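Manganese-binding protein (PDB 6NSI) binds iron(II), manganese(II) and nickel(II), with a preference for iron(II), and delivers them to the membrane permease of an ABC transporter for import. Local coordinates at residues D131-K134 and N135-Q138; Y178-S181 and D182-V186. All blocks are in the same frame, centred on the assembly; numbering follows the deposited sequence.

Contact 1: residues D131-K134 and N135-Q138; sequences DFQK and NADQ
Gln133 and Asp137, one turn apart on the alpha-helix 129-154, join their side chains across an i to i+4 step. The amide NE2 of Gln133 gives a hydrogen bond of 2.7 Å to Asp137 OD1. The acceptor lies close to the amide plane of Gln133, whereas NE2 reaches OD1 from above the carboxylate plane, 44° out of it, and the N-H...O angle is a bent 144°. Gln133 starts with CG anti to the backbone N (chi1 -171°) and then folds at chi2, which swings the amide along the helix toward Asp137. Lys134 adds a looser charge: its NZ stays 5.4 Å from Asp137 OD2, too far for contact, though it probably favours the ionised carboxylate. Asn135 ties its ND2 to Ile18 O, a polar link to helix 9-19.

Backbone bonds carry the turn itself. Asn135 N, Ala136 N, Asp137 N and Gln138 N donate in order to the carbonyls of Asp131, Phe132, Gln133 and Lys134; the bond from Asp137 N to Gln133 O is 2.8 Å.

Apolar packing turns inward. Phe132 lies against Leu121 and Ile122 of helix 107-124 and Ile18 of helix 9-19, and Ala136 rests on Ala118. Within the turn, Ala136 CB lies 3.3 Å from Phe132 O and 3.8 Å from Gln133 NE2.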
ATOM      1  N   ASP A 131      10.270 -12.655 -23.060  1.00 64.49           N
ATOM      2  CA  ASP A 131      10.361 -11.222 -22.795  1.00 64.31           C
ATOM      3  C   ASP A 131       9.746 -10.881 -21.443  1.00 61.41           C
ATOM      4  O   ASP A 131      10.312 -10.095 -20.670  1.00 52.57           O
ATOM      5  CB  ASP A 131       9.680 -10.437 -23.913  1.00 59.08           C
ATOM      6  CG  ASP A 131      10.662  -9.973 -24.974  1.00 79.40           C
ATOM      7  OD1 ASP A 131      10.363  -8.975 -25.665  1.00 80.99           O
ATOM      8  OD2 ASP A 131      11.735 -10.610 -25.110  1.00 78.14           O
ATOM      9  N   PHE A 132       8.601 -11.494 -21.132  1.00 58.20           N
ATOM     10  CA  PHE A 132       7.964 -11.281 -19.837  1.00 56.94           C
ATOM     11  C   PHE A 132       8.921 -11.600 -18.700  1.00 58.11           C
ATOM     12  O   PHE A 132       9.030 -10.839 -17.731  1.00 46.74           O
ATOM     13  CB  PHE A 132       6.706 -12.144 -19.722  1.00 49.98           C
ATOM     14  CG  PHE A 132       5.519 -11.583 -20.441  1.00 47.91           C
ATOM     15  CD1 PHE A 132       5.650 -10.484 -21.282  1.00 46.71           C
ATOM     16  CD2 PHE A 132       4.263 -12.158 -20.276  1.00 45.50           C
ATOM     17  CE1 PHE A 132       4.545  -9.967 -21.951  1.00 45.95           C
ATOM     18  CE2 PHE A 132       3.161 -11.648 -20.936  1.00 43.75           C
ATOM     19  CZ  PHE A 132       3.301 -10.549 -21.772  1.00 45.79           C
ATOM     20  N   GLN A 133       9.626 -12.728 -18.808  1.00 51.79           N
ATOM     21  CA  GLN A 133      10.477 -13.171 -17.713  1.00 55.30           C
ATOM     22  C   GLN A 133      11.692 -12.266 -17.563  1.00 55.29           C
ATOM     23  O   GLN A 133      12.059 -11.897 -16.440  1.00 49.44           O
ATOM     24  CB  GLN A 133      10.898 -14.620 -17.931  1.00 53.07           C
ATOM     25  CG  GLN A 133      11.599 -15.227 -16.742  1.00 57.18           C
ATOM     26  CD  GLN A 133      10.785 -15.105 -15.473  1.00 62.66           C
ATOM     27  OE1 GLN A 133       9.707 -15.697 -15.353  1.00 60.08           O
ATOM     28  NE2 GLN A 133      11.292 -14.330 -14.515  1.00 53.41           N
ATOM     29  N   LYS A 134      12.308 -11.886 -18.688  1.00 54.28           N
ATOM     30  CA  LYS A 134      13.419 -10.937 -18.672  1.00 59.98           C
ATOM     31  C   LYS A 134      13.059  -9.669 -17.907  1.00 53.15           C
ATOM     32  O   LYS A 134      13.812  -9.216 -17.033  1.00 52.26           O
ATOM     33  CB  LYS A 134      13.825 -10.587 -20.106  1.00 59.00           C
ATOM     34  CG  LYS A 134      15.314 -10.310 -20.289  1.00 62.74           C
ATOM     35  CD  LYS A 134      16.159 -11.372 -19.592  1.00 72.00           C
ATOM     36  CE  LYS A 134      17.473 -11.625 -20.328  1.00 69.88           C
ATOM     37  NZ  LYS A 134      18.529 -12.174 -19.428  1.00 72.13           N
ATOM     38  N   ASN A 135      11.913  -9.071 -18.247  1.00 50.19           N
ATOM     39  CA  ASN A 135      11.485  -7.834 -17.594  1.00 54.64           C
ATOM     40  C   ASN A 135      11.138  -8.064 -16.130  1.00 43.25           C
ATOM     41  O   ASN A 135      11.406  -7.204 -15.282  1.00 43.46           O
ATOM     42  CB  ASN A 135      10.284  -7.247 -18.325  1.00 48.00           C
ATOM     43  CG  ASN A 135      10.513  -7.142 -19.807  1.00 56.68           C
ATOM     44  OD1 ASN A 135      11.642  -7.300 -20.282  1.00 58.18           O
ATOM     45  ND2 ASN A 135       9.441  -6.887 -20.558  1.00 45.02           N
ATOM     46  N   ALA A 136      10.514  -9.207 -15.829  1.00 44.74           N
ATOM     47  CA  ALA A 136      10.245  -9.588 -14.448  1.00 44.73           C
ATOM     48  C   ALA A 136      11.538  -9.664 -13.648  1.00 49.57           C
ATOM     49  O   ALA A 136      11.650  -9.084 -12.561  1.00 38.93           O
ATOM     50  CB  ALA A 136       9.509 -10.931 -14.418  1.00 47.38           C
ATOM     51  N   ASP A 137      12.532 -10.382 -14.180  1.00 48.93           N
ATOM     52  CA  ASP A 137      13.836 -10.452 -13.535  1.00 45.01           C
ATOM     53  C   ASP A 137      14.370  -9.063 -13.235  1.00 42.85           C
ATOM     54  O   ASP A 137      14.909  -8.816 -12.149  1.00 39.78           O
ATOM     55  CB  ASP A 137      14.820 -11.205 -14.427  1.00 50.28           C
ATOM     56  CG  ASP A 137      14.446 -12.654 -14.606  1.00 53.93           C
ATOM     57  OD1 ASP A 137      13.626 -13.155 -13.806  1.00 59.03           O
ATOM     58  OD2 ASP A 137      14.977 -13.291 -15.542  1.00 58.98           O
ATOM     59  N   GLN A 138      14.222  -8.140 -14.185  1.00 39.98           N
ATOM     60  CA  GLN A 138      14.761  -6.801 -13.990  1.00 41.38           C
ATOM     61  C   GLN A 138      14.016  -6.060 -12.882  1.00 51.46           C
ATOM     62  O   GLN A 138      14.640  -5.545 -11.948  1.00 43.26           O
ATOM     63  CB  GLN A 138      14.714  -6.017 -15.300  1.00 43.37           C
ATOM     64  CG  GLN A 138      15.568  -4.760 -15.281  1.00 51.67           C
ATOM     65  CD  GLN A 138      16.953  -4.986 -14.669  1.00 64.49           C
ATOM     66  OE1 GLN A 138      17.606  -6.006 -14.919  1.00 66.44           O
ATOM     67  NE2 GLN A 138      17.410  -4.021 -13.870  1.00 65.76           N
TER

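Contact 2: residues Y178-S181 and D182-V186; sequences YLSS and DAERV
Ser181 turns its OG between its own backbone N and carbonyl carbon (chi1 74°), which aims the hydroxyl at the first turn of helix 182-187. Glu184 keeps CG anti to its carbonyl carbon (chi1 -72°) and then runs extended, reaching back to Ser181, the N-cap of the helix. Two reciprocal bonds follow. Glu184 N donates to Ser181 OG over 2.9 Å, nearly straight at 165°; Ser181 N donates to Glu184 OE1 over 3.1 Å, coming from well above the carboxylate plane. The Glu184 chain also passes alongside the serine, with CG 3.4 Å from Ser181 OG, while OE1 lies 3.4 Å from Ser180 CB. Its other oxygen, OE2, forms a salt bridge with Arg193, so both carboxylate oxygens have a partner.

Arg185 binds the backbone of Ser180 and Ser181. Its backbone N donates to Ser181 O over 2.7 Å, and the bent side chain brings the guanidinium back until Ser181 O lies over the centre of one face. NH1 makes a weak hydrogen bond to Ser180 O (2.9 Å) and an ordinary one to Arg176 O in helix 172-178. The pairing of Arg185 NH2 with Asp182 OD1 is modelled too short to be trusted in detail. Ser181 as N-cap and Glu184 three residues on form a capping box, the classic start of an alpha-helix, here just after the loop that leaves helix 172-178.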
ATOM      1  N   TYR A 178       9.794  -2.139   8.563  1.00 27.75           N
ATOM      2  CA  TYR A 178      10.877  -1.160   8.493  1.00 22.98           C
ATOM      3  C   TYR A 178      11.105  -0.380   9.771  1.00 22.26           C
ATOM      4  O   TYR A 178      12.169   0.229   9.917  1.00 23.83           O
ATOM      5  CB  TYR A 178      10.614  -0.126   7.391  1.00 18.43           C
ATOM      6  CG  TYR A 178      10.530  -0.716   6.011  1.00 27.08           C
ATOM      7  CD1 TYR A 178      11.624  -1.366   5.443  1.00 26.05           C
ATOM      8  CD2 TYR A 178       9.348  -0.632   5.282  1.00 22.99           C
ATOM      9  CE1 TYR A 178      11.544  -1.916   4.173  1.00 28.27           C
ATOM     10  CE2 TYR A 178       9.254  -1.166   4.019  1.00 27.04           C
ATOM     11  CZ  TYR A 178      10.355  -1.804   3.459  1.00 30.80           C
ATOM     12  OH  TYR A 178      10.238  -2.343   2.190  1.00 28.15           O
ATOM     13  N   LEU A 179      10.119  -0.312  10.654  1.00 22.32           N
ATOM     14  CA  LEU A 179      10.208   0.533  11.834  1.00 23.97           C
ATOM     15  C   LEU A 179      10.378  -0.272  13.111  1.00 26.90           C
ATOM     16  O   LEU A 179      10.550   0.320  14.189  1.00 26.46           O
ATOM     17  CB  LEU A 179       8.959   1.431  11.937  1.00 17.49           C
ATOM     18  CG  LEU A 179       8.807   2.507  10.850  1.00 19.38           C
ATOM     19  CD1 LEU A 179       7.579   3.390  11.106  1.00 21.82           C
ATOM     20  CD2 LEU A 179      10.058   3.359  10.702  1.00 16.47           C
ATOM     21  N   SER A 180      10.345  -1.599  13.021  1.00 26.30           N
ATOM     22  CA  SER A 180      10.269  -2.459  14.188  1.00 30.57           C
ATOM     23  C   SER A 180      11.413  -3.457  14.194  1.00 29.78           C
ATOM     24  O   SER A 180      11.933  -3.834  13.144  1.00 30.31           O
ATOM     25  CB  SER A 180       8.944  -3.208  14.222  1.00 25.73           C
ATOM     26  OG  SER A 180       7.878  -2.303  13.911  1.00 26.26           O
ATOM     27  N   SER A 181      11.759  -3.903  15.393  1.00 32.38           N
ATOM     28  CA  SER A 181      12.810  -4.882  15.620  1.00 39.43           C
ATOM     29  C   SER A 181      12.275  -6.301  15.467  1.00 43.14           C
ATOM     30  O   SER A 181      11.064  -6.547  15.516  1.00 36.25           O
ATOM     31  CB  SER A 181      13.389  -4.722  17.019  1.00 35.73           C
ATOM     32  OG  SER A 181      12.464  -5.232  17.971  1.00 35.55           O
ATOM     33  N   ASP A 182      13.210  -7.243  15.296  1.00 41.42           N
ATOM     34  CA  ASP A 182      12.853  -8.656  15.288  1.00 43.97           C
ATOM     35  C   ASP A 182      12.069  -9.030  16.540  1.00 37.53           C
ATOM     36  O   ASP A 182      11.088  -9.778  16.466  1.00 45.48           O
ATOM     37  CB  ASP A 182      14.117  -9.518  15.163  1.00 47.62           C
ATOM     38  CG  ASP A 182      14.647  -9.576  13.737  1.00 55.04           C
ATOM     39  OD1 ASP A 182      14.154  -8.795  12.898  1.00 52.76           O
ATOM     40  OD2 ASP A 182      15.548 -10.396  13.447  1.00 51.97           O
ATOM     41  N   ALA A 183      12.486  -8.510  17.699  1.00 40.63           N
ATOM     42  CA  ALA A 183      11.794  -8.824  18.945  1.00 38.39           C
ATOM     43  C   ALA A 183      10.380  -8.268  18.940  1.00 43.69           C
ATOM     44  O   ALA A 183       9.442  -8.927  19.404  1.00 38.10           O
ATOM     45  CB  ALA A 183      12.571  -8.268  20.135  1.00 36.91           C
ATOM     46  N   GLU A 184      10.211  -7.045  18.433  1.00 44.28           N
ATOM     47  CA  GLU A 184       8.875  -6.481  18.311  1.00 40.34           C
ATOM     48  C   GLU A 184       8.048  -7.243  17.278  1.00 38.84           C
ATOM     49  O   GLU A 184       6.833  -7.415  17.448  1.00 38.42           O
ATOM     50  CB  GLU A 184       8.988  -4.996  17.959  1.00 33.87           C
ATOM     51  CG  GLU A 184       9.473  -4.107  19.111  1.00 35.03           C
ATOM     52  CD  GLU A 184      10.035  -2.785  18.615  1.00 31.47           C
ATOM     53  OE1 GLU A 184       9.913  -2.518  17.400  1.00 40.58           O
ATOM     54  OE2 GLU A 184      10.603  -2.015  19.424  1.00 35.74           O
ATOM     55  N   ARG A 185       8.691  -7.725  16.216  1.00 38.93           N
ATOM     56  CA  ARG A 185       7.992  -8.539  15.230  1.00 38.39           C
ATOM     57  C   ARG A 185       7.462  -9.827  15.853  1.00 49.03           C
ATOM     58  O   ARG A 185       6.299 -10.192  15.653  1.00 45.32           O
ATOM     59  CB  ARG A 185       8.926  -8.844  14.059  1.00 41.52           C
ATOM     60  CG  ARG A 185       8.243  -8.833  12.699  1.00 39.93           C
ATOM     61  CD  ARG A 185       8.998  -7.996  11.677  1.00 34.39           C
ATOM     62  NE  ARG A 185      10.445  -8.159  11.777  1.00 38.49           N
ATOM     63  CZ  ARG A 185      11.313  -7.159  11.672  1.00 45.60           C
ATOM     64  NH1 ARG A 185      10.882  -5.922  11.451  1.00 32.39           N
ATOM     65  NH2 ARG A 185      12.615  -7.394  11.788  1.00 41.78           N
ATOM     66  N   VAL A 186       8.293 -10.535  16.623  1.00 43.55           N
ATOM     67  CA  VAL A 186       7.830 -11.818  17.156  1.00 43.68           C
ATOM     68  C   VAL A 186       6.810 -11.605  18.277  1.00 40.67           C
ATOM     69  O   VAL A 186       5.830 -12.348  18.385  1.00 40.43           O
ATOM     70  CB  VAL A 186       9.019 -12.692  17.607  1.00 41.48           C
ATOM     71  CG1 VAL A 186      10.088 -12.772  16.511  1.00 31.14           C
ATOM     72  CG2 VAL A 186       9.623 -12.175  18.887  1.00 43.57           C
TER

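How the contacts relate
Both contacts are local, partly buried and away from the iron site, and they follow in series along the chain, their centres about 33 Å apart. Both lie toward the periphery: Phe132 and Ala136 are buried in contact 1 and Ser180 in contact 2, while Asp137 and Asp182 are exposed. Contact 1 lies within the long helix 129-154, contact 2 where a short helix begins. Accordingly, a regular ladder of backbone bonds dominates the first, whereas side chains supply missing backbone partners in the second. Helix 129-154 links the two regions: its early turns pack on helices 107-124 and 9-19, and farther along it receives Tyr178, whose side chain touches Ala150, Ala151 and Leu154.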